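Side-chain contacts in nicastrin (Dictyostelium purpureum, PDB 4R12), which probably serves as an essential subunit of gamma-secretase, the protease complex that cleaves proteins such as Notch receptors within the membrane: residues 278-283 / 549-554; 314-319 / 389-394; 383-388 / 397-402. One frame throughout, in Å; residues are numbered along the deposited sequence.

Contact 1: 278-283 / 549-554; sequences SEYFIN and LSLGFD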
loop_
_atom_site.group_PDB
_atom_site.type_symbol
_atom_site.label_atom_id
_atom_site.label_comp_id
_atom_site.label_asym_id
_atom_site.label_seq_id
_atom_site.Cartn_x
_atom_site.Cartn_y
_atom_site.Cartn_z
ATOM N N SER A 278 6.527 -10.096 -2.590
ATOM C CA SER A 278 7.781 -10.477 -3.237
ATOM C C SER A 278 8.250 -11.865 -2.784
ATOM O O SER A 278 8.685 -12.676 -3.602
ATOM C CB SER A 278 8.880 -9.435 -2.985
ATOM O OG SER A 278 9.018 -9.098 -1.619
ATOM N N GLU A 279 8.137 -12.160 -1.493
ATOM C CA GLU A 279 8.586 -13.465 -0.995
ATOM C C GLU A 279 7.816 -14.643 -1.595
ATOM O O GLU A 279 8.420 -15.651 -1.982
ATOM C CB GLU A 279 8.495 -13.527 0.532
ATOM C CG GLU A 279 9.550 -12.697 1.251
ATOM C CD GLU A 279 10.978 -13.252 1.113
ATOM O OE1 GLU A 279 11.183 -14.310 0.475
ATOM O OE2 GLU A 279 11.903 -12.613 1.655
ATOM N N TYR A 280 6.494 -14.526 -1.674
ATOM C CA TYR A 280 5.678 -15.621 -2.197
ATOM C C TYR A 280 6.004 -15.871 -3.668
ATOM O O TYR A 280 6.151 -17.011 -4.086
ATOM C CB TYR A 280 4.192 -15.307 -2.014
ATOM C CG TYR A 280 3.226 -16.469 -2.171
ATOM C CD1 TYR A 280 2.840 -16.918 -3.433
ATOM C CD2 TYR A 280 2.642 -17.068 -1.052
ATOM C CE1 TYR A 280 1.931 -17.959 -3.578
ATOM C CE2 TYR A 280 1.732 -18.105 -1.189
ATOM C CZ TYR A 280 1.378 -18.546 -2.453
ATOM O OH TYR A 280 0.462 -19.562 -2.597
ATOM N N PHE A 281 6.129 -14.797 -4.444
ATOM C CA PHE A 281 6.436 -14.925 -5.866
ATOM C C PHE A 281 7.795 -15.606 -6.062
ATOM O O PHE A 281 7.912 -16.546 -6.842
ATOM C CB PHE A 281 6.410 -13.547 -6.549
ATOM C CG PHE A 281 6.489 -13.607 -8.053
ATOM C CD1 PHE A 281 5.377 -13.959 -8.803
ATOM C CD2 PHE A 281 7.664 -13.293 -8.716
ATOM C CE1 PHE A 281 5.437 -14.003 -10.189
ATOM C CE2 PHE A 281 7.733 -13.333 -10.111
ATOM C CZ PHE A 281 6.625 -13.693 -10.843
ATOM N N ILE A 282 8.811 -15.130 -5.344
ATOM C CA ILE A 282 10.154 -15.733 -5.405
ATOM C C ILE A 282 10.124 -17.208 -4.997
ATOM O O ILE A 282 10.727 -18.060 -5.656
ATOM C CB ILE A 282 11.150 -14.980 -4.506
ATOM C CG1 ILE A 282 11.471 -13.618 -5.116
ATOM C CG2 ILE A 282 12.449 -15.800 -4.299
ATOM C CD1 ILE A 282 12.070 -12.639 -4.127
ATOM N N ASN A 283 9.409 -17.505 -3.915
ATOM C CA ASN A 283 9.265 -18.889 -3.480
ATOM C C ASN A 283 8.690 -19.767 -4.589
ATOM O O ASN A 283 9.163 -20.885 -4.812
ATOM C CB ASN A 283 8.388 -18.979 -2.232
ATOM C CG ASN A 283 8.410 -20.362 -1.614
ATOM O OD1 ASN A 283 9.467 -20.857 -1.243
ATOM N ND2 ASN A 283 7.243 -20.991 -1.499
ATOM N N LEU A 549 1.003 -13.533 0.262
ATOM C CA LEU A 549 0.564 -14.211 1.475
ATOM C C LEU A 549 1.776 -14.773 2.200
ATOM O O LEU A 549 2.678 -15.332 1.576
ATOM C CB LEU A 549 -0.425 -15.343 1.146
ATOM C CG LEU A 549 -0.921 -16.257 2.284
ATOM C CD1 LEU A 549 -1.826 -15.499 3.241
ATOM C CD2 LEU A 549 -1.644 -17.498 1.746
ATOM N N SER A 550 1.796 -14.612 3.516
ATOM C CA SER A 550 2.908 -15.098 4.322
ATOM C C SER A 550 3.116 -16.585 4.113
ATOM O O SER A 550 2.153 -17.341 3.989
ATOM C CB SER A 550 2.665 -14.815 5.805
ATOM O OG SER A 550 3.729 -15.332 6.593
ATOM N N LEU A 551 4.370 -17.005 4.056
ATOM C CA LEU A 551 4.678 -18.430 3.971
ATOM C C LEU A 551 4.440 -19.139 5.312
ATOM O O LEU A 551 4.523 -20.373 5.405
ATOM C CB LEU A 551 6.127 -18.632 3.514
ATOM C CG LEU A 551 6.463 -18.176 2.090
ATOM C CD1 LEU A 551 7.946 -18.396 1.808
ATOM C CD2 LEU A 551 5.611 -18.898 1.058
ATOM N N GLY A 552 4.146 -18.358 6.346
ATOM C CA GLY A 552 3.906 -18.904 7.672
ATOM C C GLY A 552 2.536 -19.536 7.849
ATOM O O GLY A 552 2.288 -20.207 8.860
ATOM N N PHE A 553 1.656 -19.324 6.871
ATOM C CA PHE A 553 0.290 -19.839 6.908
ATOM C C PHE A 553 0.121 -21.050 6.012
ATOM O O PHE A 553 0.803 -21.179 4.999
ATOM C CB PHE A 553 -0.731 -18.780 6.455
ATOM C CG PHE A 553 -0.857 -17.603 7.378
ATOM C CD1 PHE A 553 -1.271 -17.773 8.690
ATOM C CD2 PHE A 553 -0.604 -16.319 6.919
ATOM C CE1 PHE A 553 -1.395 -16.685 9.540
ATOM C CE2 PHE A 553 -0.725 -15.228 7.757
ATOM C CZ PHE A 553 -1.119 -15.407 9.072
ATOM N N ASP A 554 -0.819 -21.916 6.380
ATOM C CA ASP A 554 -1.298 -22.976 5.501
ATOM C C ASP A 554 -2.810 -23.124 5.690
ATOM O O ASP A 554 -3.345 -22.784 6.752
ATOM C CB ASP A 554 -0.580 -24.293 5.789
ATOM C CG ASP A 554 -0.875 -25.363 4.745
ATOM O OD1 ASP A 554 -1.265 -24.999 3.614
ATOM O OD2 ASP A 554 -0.714 -26.565 5.054
#
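Tyr280 and, about one helical turn later, Asn283 lean from helix 276-287 of the nicastrin large lobe, a family of the zinc-exopeptidase clan, against Leu549 and the turn that follows it, which leads into strand 553-556. That turn is a type I beta turn from Ser550 to Phe553, and within it the backbone N of Gly552 bonds to Ser550 OG, making an ST turn. The Tyr280 ring, its CG anti to the backbone N (chi1 -165°), turns an edge to the loop: Tyr280 CD2 lies 3.1 Å from Leu549 O, which sits near the ring plane. Tyr280 CD2 also packs 4.1 Å from Leu549 CB, while Leu551 CD2 approaches the ring obliquely. At the end of the ring Tyr280 OH is hydrogen-bonded to Asn547 ND2, which gives the ring a second hold. With an alanine in place of Tyr280, the Asn547 amide would probably lose this hydroxyl partner and a gap would be likely to open beside Leu549 and Leu551. Phe281, next in the helix, stacks edge-to-face with His546. Asn283 closes the contact with its amide, whose OD1 is taken by Asn287 ND2, four residues on in the same helix. The methyls of Leu551 lie across this amide: Leu551 CD1 is 4.0 Å from Asn283 CG, and Leu551 CD2 comes to 3.7 Å from Asn283 ND2.

Contact 2: 314-319 / 389-394; sequences INFTKI and LKKTNK. With NAG (2-acetamido-2-deoxy-beta-D-glucopyranose), chain B.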
loop_
_atom_site.group_PDB
_atom_site.type_symbol
_atom_site.label_atom_id
_atom_site.label_comp_id
_atom_site.label_asym_id
_atom_site.label_seq_id
_atom_site.Cartn_x
_atom_site.Cartn_y
_atom_site.Cartn_z
ATOM N N ILE A 314 8.854 -17.510 -16.501
ATOM C CA ILE A 314 9.846 -16.781 -15.728
ATOM C C ILE A 314 10.841 -17.723 -15.078
ATOM O O ILE A 314 10.500 -18.590 -14.272
ATOM C CB ILE A 314 9.198 -15.873 -14.652
ATOM C CG1 ILE A 314 8.333 -14.801 -15.329
ATOM C CG2 ILE A 314 10.276 -15.180 -13.807
ATOM C CD1 ILE A 314 7.618 -13.891 -14.355
ATOM N N ASN A 315 12.097 -17.598 -15.469
ATOM C CA ASN A 315 13.212 -18.308 -14.860
ATOM C C ASN A 315 13.937 -17.376 -13.921
ATOM O O ASN A 315 14.465 -16.413 -14.346
ATOM C CB ASN A 315 14.149 -18.803 -15.951
ATOM C CG ASN A 315 15.332 -19.580 -15.421
ATOM O OD1 ASN A 315 15.685 -19.481 -14.281
ATOM N ND2 ASN A 315 15.948 -20.342 -16.282
ATOM N N PHE A 316 13.923 -17.668 -12.638
ATOM C CA PHE A 316 14.519 -16.804 -11.655
ATOM C C PHE A 316 15.920 -16.402 -12.022
ATOM O O PHE A 316 16.279 -15.279 -11.915
ATOM C CB PHE A 316 14.521 -17.440 -10.274
ATOM C CG PHE A 316 15.100 -16.570 -9.203
ATOM C CD1 PHE A 316 14.329 -15.675 -8.545
ATOM C CD2 PHE A 316 16.410 -16.670 -8.846
ATOM C CE1 PHE A 316 14.843 -14.878 -7.565
ATOM C CE2 PHE A 316 16.935 -15.900 -7.862
ATOM C CZ PHE A 316 16.151 -14.993 -7.216
ATOM N N THR A 317 16.694 -17.356 -12.486
ATOM C CA THR A 317 18.083 -17.106 -12.769
ATOM C C THR A 317 18.313 -16.223 -13.976
ATOM O O THR A 317 19.363 -15.683 -14.105
ATOM C CB THR A 317 18.899 -18.401 -12.848
ATOM O OG1 THR A 317 18.506 -19.130 -13.987
ATOM C CG2 THR A 317 18.656 -19.230 -11.660
ATOM N N LYS A 318 17.322 -16.070 -14.838
ATOM C CA LYS A 318 17.402 -15.118 -15.933
ATOM C C LYS A 318 17.192 -13.664 -15.536
ATOM O O LYS A 318 17.441 -12.786 -16.323
ATOM C CB LYS A 318 16.412 -15.434 -17.012
ATOM C CG LYS A 318 16.683 -16.672 -17.802
ATOM C CD LYS A 318 17.940 -16.602 -18.617
ATOM C CE LYS A 318 18.222 -17.975 -19.193
ATOM N NZ LYS A 318 18.957 -17.945 -20.465
ATOM N N ILE A 319 16.710 -13.420 -14.331
ATOM C CA ILE A 319 16.607 -12.036 -13.858
ATOM C C ILE A 319 18.023 -11.480 -13.667
ATOM O O ILE A 319 18.812 -11.987 -12.860
ATOM C CB ILE A 319 15.785 -11.937 -12.556
ATOM C CG1 ILE A 319 14.379 -12.498 -12.782
ATOM C CG2 ILE A 319 15.690 -10.494 -12.079
ATOM C CD1 ILE A 319 13.595 -12.731 -11.495
ATOM N N LEU A 389 17.582 -10.339 -2.672
ATOM C CA LEU A 389 18.972 -10.404 -2.196
ATOM C C LEU A 389 19.215 -11.522 -1.182
ATOM O O LEU A 389 20.363 -11.918 -0.936
ATOM C CB LEU A 389 19.372 -9.059 -1.598
ATOM C CG LEU A 389 19.523 -7.974 -2.663
ATOM C CD1 LEU A 389 19.376 -6.590 -2.050
ATOM C CD2 LEU A 389 20.864 -8.133 -3.376
ATOM N N LYS A 390 18.138 -12.026 -0.588
ATOM C CA LYS A 390 18.229 -13.215 0.255
ATOM C C LYS A 390 18.563 -14.443 -0.575
ATOM O O LYS A 390 19.067 -15.431 -0.057
ATOM C CB LYS A 390 16.924 -13.452 1.008
ATOM C CG LYS A 390 16.585 -12.407 2.048
ATOM C CD LYS A 390 15.186 -12.650 2.616
ATOM C CE LYS A 390 14.761 -11.507 3.533
ATOM N NZ LYS A 390 13.412 -11.717 4.150
ATOM N N LYS A 391 18.265 -14.380 -1.867
ATOM C CA LYS A 391 18.457 -15.528 -2.746
ATOM C C LYS A 391 19.684 -15.388 -3.630
ATOM O O LYS A 391 20.381 -16.369 -3.891
ATOM C CB LYS A 391 17.224 -15.743 -3.623
ATOM C CG LYS A 391 15.961 -15.992 -2.836
ATOM C CD LYS A 391 16.066 -17.230 -1.949
ATOM C CE LYS A 391 14.694 -17.540 -1.350
ATOM N NZ LYS A 391 14.675 -18.749 -0.491
ATOM N N THR A 392 19.955 -14.175 -4.097
ATOM C CA THR A 392 21.109 -13.968 -4.961
ATOM C C THR A 392 21.808 -12.632 -4.733
ATOM O O THR A 392 21.181 -11.622 -4.409
ATOM C CB THR A 392 20.715 -14.066 -6.446
ATOM O OG1 THR A 392 21.872 -13.839 -7.256
ATOM C CG2 THR A 392 19.659 -13.031 -6.801
ATOM N N ASN A 393 23.124 -12.647 -4.915
ATOM C CA ASN A 393 23.935 -11.435 -4.888
ATOM C C ASN A 393 24.624 -11.224 -6.229
ATOM O O ASN A 393 25.496 -10.371 -6.353
ATOM C CB ASN A 393 24.983 -11.508 -3.771
ATOM C CG ASN A 393 25.618 -12.883 -3.661
ATOM O OD1 ASN A 393 26.531 -13.222 -4.416
ATOM N ND2 ASN A 393 25.130 -13.689 -2.720
ATOM N N LYS A 394 24.200 -11.995 -7.228
ATOM C CA LYS A 394 24.882 -12.095 -8.518
ATOM C C LYS A 394 24.510 -11.007 -9.527
ATOM O O LYS A 394 25.118 -10.913 -10.598
ATOM C CB LYS A 394 24.592 -13.458 -9.149
ATOM C CG LYS A 394 25.577 -14.558 -8.807
ATOM C CD LYS A 394 25.697 -14.787 -7.315
ATOM C CE LYS A 394 26.694 -15.901 -7.022
ATOM N NZ LYS A 394 27.011 -16.001 -5.572
HETATM C C1 NAG B . 17.300 -20.809 -16.116
HETATM C C2 NAG B . 17.401 -22.140 -16.810
HETATM C C3 NAG B . 18.809 -22.686 -16.850
HETATM C C4 NAG B . 19.911 -21.660 -16.909
HETATM C C5 NAG B . 19.544 -20.338 -16.267
HETATM C C6 NAG B . 20.502 -19.232 -16.597
HETATM C C7 NAG B . 15.796 -23.885 -16.765
HETATM C C8 NAG B . 14.757 -24.547 -15.933
HETATM N N2 NAG B . 16.619 -23.108 -16.113
HETATM O O3 NAG B . 18.944 -23.551 -17.968
HETATM O O4 NAG B . 20.841 -22.276 -16.058
HETATM O O5 NAG B . 18.260 -19.969 -16.696
HETATM O O6 NAG B . 20.534 -19.033 -17.991
HETATM O O7 NAG B . 15.873 -24.058 -17.941
#
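Phe316 reaches across to Lys391 and Thr392 with the far end of its ring, and apolar packing is all that joins 314-319 to 389-394. Swung away from its own backbone nitrogen (chi1 -179°), the ring carries Phe316 CZ to 3.8 Å from Lys391 CB and 4.0 Å from Thr392 CG2. Both approach the ring obliquely. The Lys391 side chain crosses that of Phe316 at about a right angle, touching it through CB alone; its chain then bends about the CB-CG bond and takes the ammonium group away from the ring. Thr392 runs past the phenyl group in the opposite direction. Leu286 of helix 276-287 packs on both Phe316 and Lys391 at this surface contact.

Hydrogen bonds shape each loop separately. Asn315 OD1 accepts from the backbone N of Thr317 at 3.0 Å, an Asx turn in which the donor stands 36° above the carbonyl plane. The short 3-10 segment 316-318 follows, with Lys318 N bonded to Asn315 O and Ile319 N to Phe316 O, and passes the chain into strand 319-325 of the large lobe. On the other loop Thr392 OG1 accepts from Lys394 N at 3.0 Å in an ST turn, nearly straight at 165°, leaving the methyl of Thr392 to meet the phenyl ring.

The covalent link belongs to the same Asn315 amide. Asn-Phe-Thr is an N-glycosylation sequon, and Asn315 ND2 is bonded at 1.4 Å to C1 of an N-acetylglucosamine, while the amide oxygen faces Thr317 N.

Contact 3: 383-388 / 397-402; sequences SSSMSF and VVVITD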
loop_
_atom_site.group_PDB
_atom_site.type_symbol
_atom_site.label_atom_id
_atom_site.label_comp_id
_atom_site.label_asym_id
_atom_site.label_seq_id
_atom_site.Cartn_x
_atom_site.Cartn_y
_atom_site.Cartn_z
ATOM N N SER A 383 13.031 -2.489 1.700
ATOM C CA SER A 383 12.688 -2.536 0.285
ATOM C C SER A 383 12.424 -3.962 -0.156
ATOM O O SER A 383 12.955 -4.911 0.427
ATOM C CB SER A 383 13.811 -1.935 -0.568
ATOM O OG SER A 383 15.041 -2.586 -0.303
ATOM N N SER A 384 11.604 -4.092 -1.191
ATOM C CA SER A 384 11.233 -5.382 -1.754
ATOM C C SER A 384 12.418 -6.119 -2.362
ATOM O O SER A 384 12.387 -7.353 -2.497
ATOM C CB SER A 384 10.141 -5.188 -2.812
ATOM O OG SER A 384 8.947 -4.746 -2.190
ATOM N N SER A 385 13.442 -5.360 -2.756
ATOM C CA SER A 385 14.675 -5.941 -3.283
ATOM C C SER A 385 15.335 -6.862 -2.263
ATOM O O SER A 385 16.041 -7.800 -2.622
ATOM C CB SER A 385 15.659 -4.844 -3.692
ATOM O OG SER A 385 15.200 -4.143 -4.833
ATOM N N MET A 386 15.113 -6.579 -0.985
ATOM C CA MET A 386 15.618 -7.439 0.074
ATOM C C MET A 386 15.195 -8.902 -0.091
ATOM O O MET A 386 15.945 -9.816 0.280
ATOM C CB MET A 386 15.163 -6.923 1.436
ATOM C CG MET A 386 15.852 -5.641 1.861
ATOM S SD MET A 386 15.266 -5.059 3.468
ATOM C CE MET A 386 16.572 -3.916 3.899
ATOM N N SER A 387 14.008 -9.132 -0.642
ATOM C CA SER A 387 13.541 -10.501 -0.823
ATOM C C SER A 387 14.397 -11.220 -1.854
ATOM O O SER A 387 14.697 -12.404 -1.703
ATOM C CB SER A 387 12.069 -10.526 -1.241
ATOM O OG SER A 387 11.267 -9.917 -0.247
ATOM N N PHE A 388 14.798 -10.509 -2.905
ATOM C CA PHE A 388 15.646 -11.117 -3.931
ATOM C C PHE A 388 17.085 -11.296 -3.448
ATOM O O PHE A 388 17.731 -12.296 -3.762
ATOM C CB PHE A 388 15.609 -10.282 -5.222
ATOM C CG PHE A 388 14.270 -10.301 -5.901
ATOM C CD1 PHE A 388 13.251 -9.476 -5.468
ATOM C CD2 PHE A 388 14.021 -11.173 -6.951
ATOM C CE1 PHE A 388 12.009 -9.505 -6.078
ATOM C CE2 PHE A 388 12.779 -11.205 -7.565
ATOM C CZ PHE A 388 11.770 -10.375 -7.118
ATOM N N VAL A 397 21.330 -4.537 -8.286
ATOM C CA VAL A 397 20.082 -4.107 -7.688
ATOM C C VAL A 397 20.184 -2.623 -7.378
ATOM O O VAL A 397 21.139 -2.180 -6.742
ATOM C CB VAL A 397 19.772 -4.891 -6.406
ATOM C CG1 VAL A 397 18.540 -4.315 -5.714
ATOM C CG2 VAL A 397 19.584 -6.381 -6.711
ATOM N N VAL A 398 19.221 -1.854 -7.871
ATOM C CA VAL A 398 19.187 -0.422 -7.638
ATOM C C VAL A 398 17.845 -0.050 -7.045
ATOM O O VAL A 398 16.806 -0.200 -7.695
ATOM C CB VAL A 398 19.409 0.384 -8.925
ATOM C CG1 VAL A 398 19.376 1.877 -8.613
ATOM C CG2 VAL A 398 20.744 -0.009 -9.599
ATOM N N VAL A 399 17.876 0.406 -5.802
ATOM C CA VAL A 399 16.686 0.919 -5.151
ATOM C C VAL A 399 16.728 2.444 -5.241
ATOM O O VAL A 399 17.657 3.079 -4.756
ATOM C CB VAL A 399 16.596 0.453 -3.685
ATOM C CG1 VAL A 399 15.318 0.947 -3.035
ATOM C CG2 VAL A 399 16.676 -1.076 -3.615
ATOM N N ILE A 400 15.726 3.022 -5.888
ATOM C CA ILE A 400 15.656 4.466 -6.055
ATOM C C ILE A 400 14.715 5.085 -5.015
ATOM O O ILE A 400 13.551 4.715 -4.951
ATOM C CB ILE A 400 15.162 4.836 -7.477
ATOM C CG1 ILE A 400 16.027 4.151 -8.547
ATOM C CG2 ILE A 400 15.129 6.344 -7.655
ATOM C CD1 ILE A 400 15.635 4.519 -10.004
ATOM N N THR A 401 15.224 6.019 -4.210
ATOM C CA THR A 401 14.427 6.668 -3.170
ATOM C C THR A 401 14.658 8.168 -3.165
ATOM O O THR A 401 15.512 8.678 -3.897
ATOM C CB THR A 401 14.773 6.139 -1.734
ATOM O OG1 THR A 401 15.940 6.816 -1.244
ATOM C CG2 THR A 401 15.023 4.634 -1.726
ATOM N N ASP A 402 13.921 8.869 -2.309
ATOM C CA ASP A 402 14.078 10.314 -2.168
ATOM C C ASP A 402 14.838 10.697 -0.898
ATOM O O ASP A 402 14.737 11.837 -0.425
ATOM C CB ASP A 402 12.721 11.022 -2.192
ATOM C CG ASP A 402 11.758 10.493 -1.155
ATOM O OD1 ASP A 402 12.205 9.802 -0.202
ATOM O OD2 ASP A 402 10.543 10.762 -1.312
#
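Ser385 and Val397 bring the two backbones to 7.2 Å between their CA atoms, where helix 385-389 passes over one face of strand 397-401. The strand belongs to the central beta-sheet of the large lobe, pairing in parallel with strand 319-325 and antiparallel with strand 339-347, and the short helix covers it from one side. Val397 and Val399, two residues apart, point toward the helix, whereas Val398 between them turns to the opposite face and packs on Leu344.

Ser385 sits between the two valines. With OG beside the backbone N (chi1 -69°), the hydroxyl oxygen Ser385 OG lies 3.5 Å from Val397 CG1 and 3.6 Å from Val399 CG2, and Ser385 CB comes to 3.6 Å from Val397 CG1. The side chain thus rests on a pair of methyls, a contact of van der Waals kind, while its polar need is met by Glu324 OE1 on the adjoining strand 319-325. The other carboxylate oxygen, Glu324 OE2, is bonded to the backbone N of Ser384, so a single glutamate ties this segment to the sheet at two points. Further along, the Phe388 ring turns its edge, in plane, to Ser384 O and packs on Leu216, Met218 and Ile322, extending the cover over strand 319-325 and strand 214-220 beyond it.

Ser383 completes the meeting with Val399. Ser383 O accepts from Met386 N at 3.1 Å, closing a turn. The CB of Ser383 points toward the strand and lies 4.1 Å from Val399 CG1. The hydroxyl is bonded to Pro381 O, and Ser383 OG lies 4.0 Å from Val399 CG2.

Following the chain, helix 276-287 opens contact 1, whose partner comes only at 549-554; the long loop so closed contains both other contacts. The loop at 314-319 then opens contact 2, and 383-388 opens contact 3 before 389-394 closes contact 2 and 397-402 closes contact 3, so these two cross. All three meet physically. Helix 276-287 is joined to the 385-394 region by a salt bridge from Glu279 OE2 to Lys390 NZ and a probable hydrogen bond between Ser278 OG and Ser387 OG, and Phe316 packs on Phe388. Together they tie helix 276-287, the short helix 385-389 and the strand 397-401 beneath it to the late 549-554 segment.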